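Local atomic coordinates of copper homeostasis protein cutF (Escherichia coli, PDB entry 2Z4I), a protein that takes part in copper homeostasis as an outer-membrane lipoprotein, activates the Cpx pathway and is required for efficient binding of stationary-phase cells to hydrophobic surfaces. Residues A[181-186]-A[194-199]. The protein carries 1 engineered substitution. Residues are numbered along the deposited sequence; the frame is centred on the assembly and turned at random.
Sequences HFTLEG and TKVLAP
Six backbone hydrogen bonds in three reciprocal pairs hold residues 181-186 against 194-199: His181 with Ala198, Thr183 with Val196, and Glu185 with Thr194. The bond from Ala198 N to His181 O, 2.9 Å, runs nearly along the C=O axis, whereas at the Glu185–Thr194 end both donors stand above the carbonyl planes, and the bond from Val196 N to Thr183 O is weak. In the intervening non-hydrogen-bonded pairs Phe182 lies opposite Leu197 and Leu184 opposite Lys195; Phe182 CA also makes a CA-H...O contact with Val196 O. This is an antiparallel beta hairpin of the C-terminal OB domain, and backbone hydrogen bonds from Leu197 to Met152 and Ala154 tie it to strand 150-152 and the residues just after.

Each face of the hairpin has one CH-pi contact. Beside Leu184, Leu197 CD1 sits over the centre of the Phe182 ring, 4.1 Å from its centroid, while the Lys195 chain, bent at chi3 (68°), runs alongside with CG 3.7 Å from Phe182 CD2; Phe151 meets the ring edge-to-face. An alanine in place of Phe182 would remove the ring shared by Leu197, Lys195 and Phe151 and would probably loosen this packing. On the other face, His181 CG takes the crowded position between backbone N and carbonyl carbon (chi1 54°), and Ala198 CB lies over its ring, offset toward the rim; ND1 is hydrogen-bonded to Asp200 OD1. Thr183 CG2 and Val196 CG1 touch there, their side chains pointing the same way.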
loop_
_atom_site.group_PDB
_atom_site.type_symbol
_atom_site.label_atom_id
_atom_site.label_comp_id
_atom_site.label_asym_id
_atom_site.label_seq_id
_atom_site.Cartn_x
_atom_site.Cartn_y
_atom_site.Cartn_z
ATOM N N HIS A 181 17.532 4.081 -8.621
ATOM C CA HIS A 181 16.661 4.748 -7.661
ATOM C C HIS A 181 17.360 6.006 -7.178
ATOM O O HIS A 181 18.569 6.152 -7.344
ATOM C CB HIS A 181 16.377 3.832 -6.470
ATOM C CG HIS A 181 17.612 3.303 -5.810
ATOM N ND1 HIS A 181 18.367 2.286 -6.353
ATOM C CD2 HIS A 181 18.242 3.673 -4.671
ATOM C CE1 HIS A 181 19.410 2.053 -5.576
ATOM N NE2 HIS A 181 19.357 2.880 -4.549
ATOM N N PHE A 182 16.607 6.927 -6.593
ATOM C CA PHE A 182 17.219 8.147 -6.099
ATOM C C PHE A 182 17.662 7.992 -4.664
ATOM O O PHE A 182 16.980 7.356 -3.860
ATOM C CB PHE A 182 16.254 9.316 -6.199
ATOM C CG PHE A 182 15.934 9.698 -7.600
ATOM C CD1 PHE A 182 14.866 9.113 -8.264
ATOM C CD2 PHE A 182 16.730 10.614 -8.275
ATOM C CE1 PHE A 182 14.596 9.431 -9.578
ATOM C CE2 PHE A 182 16.470 10.940 -9.592
ATOM C CZ PHE A 182 15.401 10.347 -10.250
ATOM N N THR A 183 18.810 8.566 -4.340
ATOM C CA THR A 183 19.305 8.485 -2.985
ATOM C C THR A 183 19.902 9.817 -2.611
ATOM O O THR A 183 20.132 10.654 -3.475
ATOM C CB THR A 183 20.369 7.423 -2.863
ATOM O OG1 THR A 183 20.723 7.271 -1.489
ATOM C CG2 THR A 183 21.597 7.818 -3.640
ATOM N N LEU A 184 20.143 10.019 -1.323
ATOM C CA LEU A 184 20.733 11.262 -0.846
ATOM C C LEU A 184 22.226 11.080 -0.702
ATOM O O LEU A 184 22.686 10.089 -0.147
ATOM C CB LEU A 184 20.151 11.665 0.510
ATOM C CG LEU A 184 18.694 12.123 0.518
ATOM C CD1 LEU A 184 18.221 12.306 1.940
ATOM C CD2 LEU A 184 18.561 13.412 -0.259
ATOM N N GLU A 185 22.984 12.044 -1.206
ATOM C CA GLU A 185 24.428 11.989 -1.116
ATOM C C GLU A 185 24.919 13.286 -0.482
ATOM O O GLU A 185 24.120 14.079 0.009
ATOM C CB GLU A 185 25.026 11.805 -2.507
ATOM C CG GLU A 185 26.409 11.186 -2.497
ATOM C CD GLU A 185 26.853 10.727 -3.872
ATOM O OE1 GLU A 185 26.910 11.588 -4.785
ATOM O OE2 GLU A 185 27.142 9.514 -4.035
ATOM N N GLY A 186 26.233 13.499 -0.495
ATOM C CA GLY A 186 26.802 14.702 0.092
ATOM C C GLY A 186 26.922 15.925 -0.814
ATOM O O GLY A 186 25.999 16.755 -0.877
ATOM N N THR A 194 22.023 15.864 -1.085
ATOM C CA THR A 194 21.399 16.158 -2.373
ATOM C C THR A 194 21.024 14.902 -3.171
ATOM O O THR A 194 21.789 13.941 -3.263
ATOM C CB THR A 194 22.316 17.041 -3.247
ATOM O OG1 THR A 194 23.227 16.218 -3.971
ATOM C CG2 THR A 194 23.132 17.983 -2.382
ATOM N N LYS A 195 19.828 14.937 -3.747
ATOM C CA LYS A 195 19.292 13.846 -4.557
ATOM C C LYS A 195 20.317 13.434 -5.613
ATOM O O LYS A 195 20.987 14.282 -6.194
ATOM C CB LYS A 195 18.002 14.320 -5.233
ATOM C CG LYS A 195 17.065 13.231 -5.693
ATOM C CD LYS A 195 15.865 13.830 -6.431
ATOM C CE LYS A 195 16.272 14.449 -7.771
ATOM N NZ LYS A 195 15.101 14.889 -8.598
ATOM N N VAL A 196 20.437 12.135 -5.858
ATOM C CA VAL A 196 21.382 11.627 -6.840
ATOM C C VAL A 196 20.882 10.282 -7.337
ATOM O O VAL A 196 20.307 9.512 -6.562
ATOM C CB VAL A 196 22.780 11.425 -6.220
ATOM C CG1 VAL A 196 22.692 10.482 -5.035
ATOM C CG2 VAL A 196 23.719 10.832 -7.240
ATOM N N LEU A 197 21.110 9.987 -8.614
ATOM C CA LEU A 197 20.655 8.722 -9.177
ATOM C C LEU A 197 21.673 7.622 -8.979
ATOM O O LEU A 197 22.809 7.722 -9.452
ATOM C CB LEU A 197 20.376 8.847 -10.673
ATOM C CG LEU A 197 19.758 7.578 -11.267
ATOM C CD1 LEU A 197 18.343 7.456 -10.728
ATOM C CD2 LEU A 197 19.717 7.628 -12.784
ATOM N N ALA A 198 21.256 6.564 -8.288
ATOM C CA ALA A 198 22.128 5.426 -8.028
ATOM C C ALA A 198 21.697 4.279 -8.932
ATOM O O ALA A 198 20.548 3.838 -8.884
ATOM C CB ALA A 198 22.021 5.012 -6.566
ATOM N N PRO A 199 22.604 3.787 -9.785
ATOM C CA PRO A 199 22.237 2.678 -10.677
ATOM C C PRO A 199 21.990 1.367 -9.930
ATOM O O PRO A 199 22.520 1.167 -8.848
ATOM C CB PRO A 199 23.431 2.595 -11.625
ATOM C CG PRO A 199 24.592 3.100 -10.758
ATOM C CD PRO A 199 23.962 4.288 -10.074
#